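Local structure of cellulose 1,4-beta-cellobiosidase (Clostridium thermocellum, 3ZQX) at residues G21-V26 against G128-Y133; L79-K84 against G95-V100; V86-P89 against Q93-E96. The protein is the family 3b carbohydrate-binding module of a cellulosomal cellobiohydrolase, of a family that typically binds cellulose, though this module may be adhesion-deficient. The protein carries 1 engineered substitution. All coordinates share one frame; numbering follows the deposited sequence.

In the fold
The three contacts lie in one beta sandwich. Interactions 1 and 2 both cross its core: strand 15-27 meets strand 130-134 in the first, strand 78-83 meets strand 97-103 in the second, with centres about 9 Å apart. Strands 15-27 and 97-103 are neighbours in one sheet, while 78-83 and 130-134 belong to the other. Interaction 3 is more peripheral, its centre about 12 Å from that of interaction 1 and 11 Å from that of interaction 2. In sequence, the segments of interaction 1 bracket the others, and interactions 2 and 3 share Gly95 and Glu96. A probable Phe23 O to Ile97 N bond links interactions 1 and 2, so core contacts and peripheral loop are physically coupled.

Interaction 1 (G21-V26 against G128-Y133); sequences GKFNIV and GKVTLY
Phe23 meets Val130 through one ring corner: CE1 of Phe23 lies 4.1 Å from CG2 of Val130, and the two side chains run at about a right angle to each other. The methyl approaches the ring obliquely. With CG anti to the carbonyl carbon (chi1 -52°), the phenyl group reaches inward from its strand, where it also stacks with Phe99. The CG2 branch of Val130 is the one that touches it, and the same valine packs on Val5 and Leu40.

Asn24 turns to the other face, as the alternation of an extended strand dictates, and there ND2 donates to Gln6 OE1. The beta sandwich, here the jelly-roll of a family 3 carbohydrate-binding module, is evident from the two sheets: residues 21-26 belong to one and 130-133 to the other, and CA atoms 8.9 Å apart for Phe23 and Val130 are too distant for backbone pairing but suitable for side chains meeting in the middle.

Two residues on, Ile25 has a matching CA separation of 9.0 Å from Leu132, but its CB points to the side. The CG2 branch, anti to the backbone N, carries the contact: Ile25 CG2 is 4.2 Å from Leu132 CD1, and the two side chains lie at a slant. Leu132 is enclosed further by Val3, Val5, Leu40, Val139 and Trp140.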
loop_
_atom_site.group_PDB
_atom_site.type_symbol
_atom_site.label_atom_id
_atom_site.label_comp_id
_atom_site.label_asym_id
_atom_site.label_seq_id
_atom_site.Cartn_x
_atom_site.Cartn_y
_atom_site.Cartn_z
ATOM N N GLY A 21 1.096 6.637 -5.940
ATOM C CA GLY A 21 1.074 5.487 -6.812
ATOM C C GLY A 21 -0.285 4.839 -6.747
ATOM O O GLY A 21 -1.264 5.480 -6.347
ATOM N N LYS A 22 -0.362 3.591 -7.193
ATOM C CA LYS A 22 -1.590 2.825 -7.082
ATOM C C LYS A 22 -1.277 1.410 -6.661
ATOM O O LYS A 22 -0.220 0.872 -6.994
ATOM C CB LYS A 22 -2.352 2.783 -8.411
ATOM C CG LYS A 22 -2.614 4.140 -9.048
ATOM C CD LYS A 22 -3.487 4.020 -10.290
ATOM C CE LYS A 22 -3.711 5.377 -10.935
ATOM N NZ LYS A 22 -4.694 5.290 -12.052
ATOM N N PHE A 23 -2.230 0.810 -5.952
ATOM C CA PHE A 23 -2.211 -0.613 -5.641
ATOM C C PHE A 23 -3.392 -1.296 -6.324
ATOM O O PHE A 23 -4.359 -0.648 -6.719
ATOM C CB PHE A 23 -2.372 -0.890 -4.137
ATOM C CG PHE A 23 -1.415 -0.141 -3.253
ATOM C CD1 PHE A 23 -0.047 -0.289 -3.390
ATOM C CD2 PHE A 23 -1.891 0.688 -2.251
ATOM C CE1 PHE A 23 0.829 0.400 -2.552
ATOM C CE2 PHE A 23 -1.028 1.375 -1.416
ATOM C CZ PHE A 23 0.333 1.226 -1.567
ATOM N N ASN A 24 -3.292 -2.607 -6.495
ATOM C CA ASN A 24 -4.434 -3.421 -6.877
ATOM C C ASN A 24 -4.289 -4.728 -6.127
ATOM O O ASN A 24 -3.252 -5.377 -6.254
ATOM C CB ASN A 24 -4.404 -3.651 -8.391
ATOM C CG ASN A 24 -5.560 -4.483 -8.893
ATOM O OD1 ASN A 24 -6.652 -4.472 -8.316
ATOM N ND2 ASN A 24 -5.326 -5.220 -9.979
ATOM N N ILE A 25 -5.309 -5.133 -5.374
ATOM C CA ILE A 25 -5.257 -6.404 -4.666
ATOM C C ILE A 25 -6.055 -7.423 -5.460
ATOM O O ILE A 25 -7.239 -7.228 -5.716
ATOM C CB ILE A 25 -5.798 -6.295 -3.229
ATOM C CG1 ILE A 25 -4.928 -5.331 -2.415
ATOM C CG2 ILE A 25 -5.842 -7.676 -2.577
ATOM C CD1 ILE A 25 -5.508 -4.981 -1.065
ATOM N N VAL A 26 -5.389 -8.502 -5.861
ATOM C CA VAL A 26 -5.991 -9.507 -6.731
ATOM C C VAL A 26 -6.101 -10.813 -5.967
ATOM O O VAL A 26 -5.119 -11.270 -5.386
ATOM C CB VAL A 26 -5.133 -9.722 -7.994
ATOM C CG1 VAL A 26 -5.788 -10.739 -8.906
ATOM C CG2 VAL A 26 -4.916 -8.401 -8.734
ATOM N N GLY A 128 6.435 -7.523 -5.132
ATOM C CA GLY A 128 6.729 -8.184 -3.879
ATOM C C GLY A 128 7.190 -7.283 -2.751
ATOM O O GLY A 128 7.399 -7.768 -1.636
ATOM N N LYS A 129 7.363 -5.989 -3.009
ATOM C CA LYS A 129 7.828 -5.092 -1.948
ATOM C C LYS A 129 6.701 -4.379 -1.207
ATOM O O LYS A 129 6.964 -3.563 -0.332
ATOM C CB LYS A 129 8.874 -4.110 -2.465
ATOM C CG LYS A 129 10.165 -4.797 -2.884
ATOM C CD LYS A 129 11.183 -3.799 -3.411
ATOM C CE LYS A 129 12.466 -4.497 -3.832
ATOM N NZ LYS A 129 13.443 -3.539 -4.426
ATOM N N VAL A 130 5.462 -4.703 -1.557
ATOM C CA VAL A 130 4.291 -4.317 -0.779
ATOM C C VAL A 130 3.706 -5.620 -0.273
ATOM O O VAL A 130 3.462 -6.535 -1.056
ATOM C CB VAL A 130 3.279 -3.529 -1.642
ATOM C CG1 VAL A 130 1.956 -3.305 -0.910
ATOM C CG2 VAL A 130 3.892 -2.206 -2.065
ATOM N N THR A 131 3.480 -5.711 1.026
ATOM C CA THR A 131 3.091 -6.971 1.648
ATOM C C THR A 131 1.602 -7.032 1.948
ATOM O O THR A 131 0.927 -6.000 2.101
ATOM C CB THR A 131 3.835 -7.190 2.961
ATOM O OG1 THR A 131 3.641 -6.027 3.769
ATOM C CG2 THR A 131 5.326 -7.445 2.721
ATOM N N LEU A 132 1.085 -8.257 1.962
ATOM C CA LEU A 132 -0.231 -8.540 2.522
ATOM C C LEU A 132 -0.115 -9.541 3.657
ATOM O O LEU A 132 0.622 -10.533 3.553
ATOM C CB LEU A 132 -1.179 -9.136 1.486
ATOM C CG LEU A 132 -1.495 -8.284 0.270
ATOM C CD1 LEU A 132 -2.349 -9.071 -0.714
ATOM C CD2 LEU A 132 -2.173 -6.981 0.683
ATOM N N TYR A 133 -0.884 -9.282 4.714
ATOM C CA TYR A 133 -1.038 -10.186 5.847
ATOM C C TYR A 133 -2.498 -10.568 5.987
ATOM O O TYR A 133 -3.402 -9.753 5.726
ATOM C CB TYR A 133 -0.580 -9.523 7.146
ATOM C CG TYR A 133 0.896 -9.218 7.176
ATOM C CD1 TYR A 133 1.398 -8.052 6.610
ATOM C CD2 TYR A 133 1.795 -10.102 7.753
ATOM C CE1 TYR A 133 2.752 -7.774 6.630
ATOM C CE2 TYR A 133 3.158 -9.825 7.774
ATOM C CZ TYR A 133 3.624 -8.659 7.205
ATOM O OH TYR A 133 4.972 -8.359 7.212
#

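Interaction 2 (L79-K84 against G95-V100); sequences LQLEFK and GEIQFV
Phe83 and Ile97 make the closest touch of this contact: Ile97 CD1 comes to 4.2 Å from Phe83 CE2, at the ring edge and near its plane. A chi1 of -55° turns CG1 of Ile97, and CD1 beyond it, toward Phe83 and leaves CG2 facing Leu81. That second touch, Ile97 CG2 to Leu81 CD1 at 4.4 Å, is less certain, because the leucine is modelled in two conformers. Further along, Leu79 CD2 approaches Phe99 CD2 obliquely at 4.5 Å. The strands run roughly antiparallel at 147°, with axes 10.7 Å apart, the spacing of two facing sheets in a beta sandwich.

Gln80, Glu82, Glu96 and Gln98, by contrast, are polar and partly exposed. Gln80 NE2 makes a weak bond to Glu82 OE1, while Gln80 OE1 accepts from Arg41 NE. Gln98 NE2 donates almost straight to Glu96 OE1 (2.9 Å, 169°), in its own amide plane but from above the carboxylate; Lys22 NZ forms a salt bridge to the same oxygen. Every link between the segments is apolar, which implies that dispersion and the exclusion of water hold these faces together, while the side-chain bonds of those four residues lie away from the interface.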
loop_
_atom_site.group_PDB
_atom_site.type_symbol
_atom_site.label_atom_id
_atom_site.label_comp_id
_atom_site.label_asym_id
_atom_site.label_seq_id
_atom_site.Cartn_x
_atom_site.Cartn_y
_atom_site.Cartn_z
ATOM N N LEU A 79 3.191 2.765 5.698
ATOM C CA LEU A 79 1.755 2.953 5.575
ATOM C C LEU A 79 1.087 1.585 5.655
ATOM O O LEU A 79 1.496 0.646 4.967
ATOM C CB LEU A 79 1.417 3.536 4.198
ATOM C CG LEU A 79 -0.058 3.483 3.786
ATOM C CD1 LEU A 79 -0.907 4.448 4.606
ATOM C CD2 LEU A 79 -0.216 3.736 2.292
ATOM N N GLN A 80 0.042 1.485 6.474
ATOM C CA GLN A 80 -0.796 0.307 6.537
ATOM C C GLN A 80 -2.187 0.648 6.024
ATOM O O GLN A 80 -2.772 1.673 6.387
ATOM C CB GLN A 80 -0.898 -0.192 7.982
ATOM C CG GLN A 80 -1.894 -1.319 8.178
ATOM C CD GLN A 80 -1.643 -2.055 9.472
ATOM O OE1 GLN A 80 -0.568 -2.604 9.670
ATOM N NE2 GLN A 80 -2.618 -2.042 10.381
ATOM N N LEU A 81 -2.713 -0.210 5.160
ATOM C CA LEU A 81 -4.120 -0.135 4.798
ATOM C C LEU A 81 -4.853 -1.341 5.314
ATOM O O LEU A 81 -4.465 -2.492 5.061
ATOM C CB LEU A 81 -4.333 -0.054 3.291
ATOM C CG LEU A 81 -3.828 1.215 2.630
ATOM C CD1 LEU A 81 -4.133 1.172 1.148
ATOM C CD2 LEU A 81 -4.453 2.447 3.288
ATOM N N GLU A 82 -5.905 -1.051 6.062
ATOM C CA GLU A 82 -6.912 -2.022 6.425
ATOM C C GLU A 82 -8.205 -1.589 5.738
ATOM O O GLU A 82 -8.242 -0.571 5.046
ATOM C CB GLU A 82 -7.051 -2.113 7.943
ATOM C CG GLU A 82 -5.859 -2.819 8.567
ATOM C CD GLU A 82 -5.817 -2.708 10.063
ATOM O OE1 GLU A 82 -5.593 -1.587 10.558
ATOM O OE2 GLU A 82 -6.004 -3.738 10.747
ATOM N N PHE A 83 -9.259 -2.376 5.915
ATOM C CA PHE A 83 -10.473 -2.209 5.139
ATOM C C PHE A 83 -11.684 -2.506 5.990
ATOM O O PHE A 83 -11.634 -3.296 6.923
ATOM C CB PHE A 83 -10.484 -3.179 3.948
ATOM C CG PHE A 83 -9.273 -3.050 3.066
ATOM C CD1 PHE A 83 -8.113 -3.749 3.360
ATOM C CD2 PHE A 83 -9.285 -2.221 1.959
ATOM C CE1 PHE A 83 -6.975 -3.603 2.571
ATOM C CE2 PHE A 83 -8.155 -2.076 1.160
ATOM C CZ PHE A 83 -7.005 -2.771 1.469
ATOM N N LYS A 84 -12.793 -1.875 5.636
ATOM C CA LYS A 84 -14.097 -2.266 6.151
ATOM C C LYS A 84 -14.518 -3.577 5.489
ATOM O O LYS A 84 -13.758 -4.144 4.688
ATOM C CB LYS A 84 -15.108 -1.155 5.891
ATOM C CG LYS A 84 -14.787 0.113 6.669
ATOM C CD LYS A 84 -15.864 1.164 6.526
ATOM C CE LYS A 84 -15.473 2.439 7.262
ATOM N NZ LYS A 84 -16.426 3.547 6.959
ATOM N N GLY A 95 -9.431 -3.607 -8.061
ATOM C CA GLY A 95 -9.173 -2.516 -8.978
ATOM C C GLY A 95 -8.263 -1.504 -8.309
ATOM O O GLY A 95 -7.838 -1.676 -7.163
ATOM N N GLU A 96 -7.959 -0.431 -9.024
ATOM C CA GLU A 96 -6.980 0.519 -8.532
ATOM C C GLU A 96 -7.346 1.088 -7.171
ATOM O O GLU A 96 -8.506 1.445 -6.909
ATOM C CB GLU A 96 -6.779 1.652 -9.539
ATOM C CG GLU A 96 -8.009 2.521 -9.753
ATOM C CD GLU A 96 -7.759 3.655 -10.719
ATOM O OE1 GLU A 96 -6.857 4.473 -10.468
ATOM O OE2 GLU A 96 -8.483 3.743 -11.735
ATOM N N ILE A 97 -6.346 1.141 -6.295
ATOM C CA ILE A 97 -6.452 1.911 -5.072
ATOM C C ILE A 97 -5.400 2.998 -5.206
ATOM O O ILE A 97 -4.204 2.751 -5.025
ATOM C CB ILE A 97 -6.152 1.040 -3.831
ATOM C CG1 ILE A 97 -7.066 -0.193 -3.799
ATOM C CG2 ILE A 97 -6.295 1.869 -2.563
ATOM C CD1 ILE A 97 -6.701 -1.205 -2.715
ATOM N N GLN A 98 -5.843 4.216 -5.481
ATOM C CA GLN A 98 -4.898 5.312 -5.589
ATOM C C GLN A 98 -4.400 5.639 -4.197
ATOM O O GLN A 98 -5.154 5.551 -3.219
ATOM C CB GLN A 98 -5.561 6.525 -6.227
ATOM C CG GLN A 98 -5.954 6.264 -7.663
ATOM C CD GLN A 98 -6.507 7.472 -8.380
ATOM O OE1 GLN A 98 -6.419 8.608 -7.898
ATOM N NE2 GLN A 98 -7.072 7.236 -9.552
ATOM N N PHE A 99 -3.128 6.002 -4.090
ATOM C CA PHE A 99 -2.626 6.439 -2.799
ATOM C C PHE A 99 -1.698 7.617 -2.908
ATOM O O PHE A 99 -0.872 7.697 -3.829
ATOM C CB PHE A 99 -1.970 5.290 -1.997
ATOM C CG PHE A 99 -0.618 4.833 -2.504
ATOM C CD1 PHE A 99 -0.510 3.941 -3.564
ATOM C CD2 PHE A 99 0.546 5.247 -1.861
ATOM C CE1 PHE A 99 0.732 3.508 -3.998
ATOM C CE2 PHE A 99 1.786 4.804 -2.283
ATOM C CZ PHE A 99 1.880 3.938 -3.351
ATOM N N VAL A 100 -1.856 8.524 -1.946
ATOM C CA VAL A 100 -0.933 9.613 -1.689
ATOM C C VAL A 100 -0.582 9.568 -0.207
ATOM O O VAL A 100 -1.469 9.365 0.644
ATOM C CB VAL A 100 -1.580 10.969 -2.016
ATOM C CG1 VAL A 100 -0.826 12.118 -1.351
ATOM C CG2 VAL A 100 -1.655 11.165 -3.525
#

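Interaction 3 (V86-P89 against Q93-E96); sequences VKLP and QTGE
Leu88 meets the backbone of Gln93 and Thr94 where the chain returns from strand 87-88 toward strand 97-103, a peripheral connection of the jelly-roll sandwich. Strand 87-88 pairs antiparallel with strand 33-34, and its leucine bridges to the returning chain. CG of Leu88 is anti to the backbone N (chi1 177°), which points it toward the returning chain, and chi2 (65°) then sets CD1 against it; the CA atoms of Leu88 and Gln93 stand 6.6 Å apart, and the segments are joined by van der Waals packing.

At Gln93, the leucine methyl lands on the main chain. Leu88 CD1 is 3.6 Å from Gln93 C and sits over the face of the peptide group, almost directly above that carbon, with Gln93 CA also close at 3.7 Å. The glutamine CB points away from the leucine, and its amide serves another partner: OE1 accepts from Asn24 ND2 on strand 15-27.

Thr94 continues the wall met by Leu88, which also packs on Ile25. Leu88 CD1 is 3.9 Å from Thr94 N, whereas the methyl-to-methyl approach, Leu88 CD1 to Thr94 CG2, is wider at 4.5 Å. The threonine hydroxyl works in two directions, accepting from Ile25 N and donating to Gly95 O at 2.8 Å from OG1. That second bond lies in the carbonyl plane on a lone pair, with a C=O...donor angle of 136°, and ties the side chain to the carbonyl of the next residue.

Gly95 has a positive phi, a conformation in which a CB would run into the carbonyl oxygen of Thr94. Beyond it the loop enters the strand region, and Glu96 O accepts a hydrogen bond from Thr59 OG1.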
loop_
_atom_site.group_PDB
_atom_site.type_symbol
_atom_site.label_atom_id
_atom_site.label_comp_id
_atom_site.label_asym_id
_atom_site.label_seq_id
_atom_site.Cartn_x
_atom_site.Cartn_y
_atom_site.Cartn_z
ATOM N N VAL A 86 -15.728 -5.473 3.022
ATOM C CA VAL A 86 -15.985 -5.409 1.592
ATOM C C VAL A 86 -15.525 -6.752 1.092
ATOM O O VAL A 86 -14.380 -7.146 1.324
ATOM C CB VAL A 86 -15.197 -4.289 0.873
ATOM C CG1 VAL A 86 -15.355 -4.420 -0.638
ATOM C CG2 VAL A 86 -15.671 -2.920 1.337
ATOM N N LYS A 87 -16.422 -7.472 0.442
ATOM C CA LYS A 87 -16.117 -8.810 -0.010
ATOM C C LYS A 87 -15.263 -8.756 -1.270
ATOM O O LYS A 87 -15.517 -7.956 -2.186
ATOM C CB LYS A 87 -17.417 -9.589 -0.262
ATOM C CG LYS A 87 -18.472 -9.458 0.851
ATOM C CD LYS A 87 -17.942 -9.870 2.218
ATOM C CE LYS A 87 -19.066 -9.902 3.254
ATOM N NZ LYS A 87 -18.571 -10.294 4.608
ATOM N N LEU A 88 -14.259 -9.627 -1.305
ATOM C CA LEU A 88 -13.330 -9.781 -2.414
ATOM C C LEU A 88 -13.367 -11.240 -2.867
ATOM O O LEU A 88 -12.760 -12.107 -2.225
ATOM C CB LEU A 88 -11.912 -9.398 -1.995
ATOM C CG LEU A 88 -10.847 -9.607 -3.073
ATOM C CD1 LEU A 88 -11.094 -8.685 -4.263
ATOM C CD2 LEU A 88 -9.454 -9.409 -2.500
ATOM N N PRO A 89 -14.158 -11.544 -3.900
ATOM C CA PRO A 89 -14.321 -12.949 -4.278
ATOM C C PRO A 89 -13.067 -13.570 -4.887
ATOM O O PRO A 89 -12.205 -12.879 -5.435
ATOM C CB PRO A 89 -15.430 -12.888 -5.331
ATOM C CG PRO A 89 -15.255 -11.549 -5.958
ATOM C CD PRO A 89 -14.899 -10.642 -4.801
ATOM N N GLN A 93 -10.755 -8.749 -7.982
ATOM C CA GLN A 93 -9.737 -7.785 -7.610
ATOM C C GLN A 93 -10.408 -6.528 -7.098
ATOM O O GLN A 93 -11.577 -6.267 -7.398
ATOM C CB GLN A 93 -8.840 -7.447 -8.797
ATOM C CG GLN A 93 -9.565 -6.827 -9.970
ATOM C CD GLN A 93 -8.596 -6.299 -11.007
ATOM O OE1 GLN A 93 -7.496 -6.830 -11.171
ATOM N NE2 GLN A 93 -8.981 -5.227 -11.688
ATOM N N THR A 94 -9.663 -5.729 -6.345
ATOM C CA THR A 94 -10.175 -4.445 -5.907
ATOM C C THR A 94 -10.284 -3.455 -7.055
ATOM O O THR A 94 -11.141 -2.570 -7.036
ATOM C CB THR A 94 -9.271 -3.814 -4.826
ATOM O OG1 THR A 94 -7.919 -3.716 -5.306
ATOM C CG2 THR A 94 -9.289 -4.639 -3.562
ATOM N N GLY A 95 -9.431 -3.607 -8.061
ATOM C CA GLY A 95 -9.173 -2.516 -8.978
ATOM C C GLY A 95 -8.263 -1.504 -8.309
ATOM O O GLY A 95 -7.838 -1.676 -7.163
ATOM N N GLU A 96 -7.959 -0.431 -9.024
ATOM C CA GLU A 96 -6.980 0.519 -8.532
ATOM C C GLU A 96 -7.346 1.088 -7.171
ATOM O O GLU A 96 -8.506 1.445 -6.909
ATOM C CB GLU A 96 -6.779 1.652 -9.539
ATOM C CG GLU A 96 -8.009 2.521 -9.753
ATOM C CD GLU A 96 -7.759 3.655 -10.719
ATOM O OE1 GLU A 96 -6.857 4.473 -10.468
ATOM O OE2 GLU A 96 -8.483 3.743 -11.735
#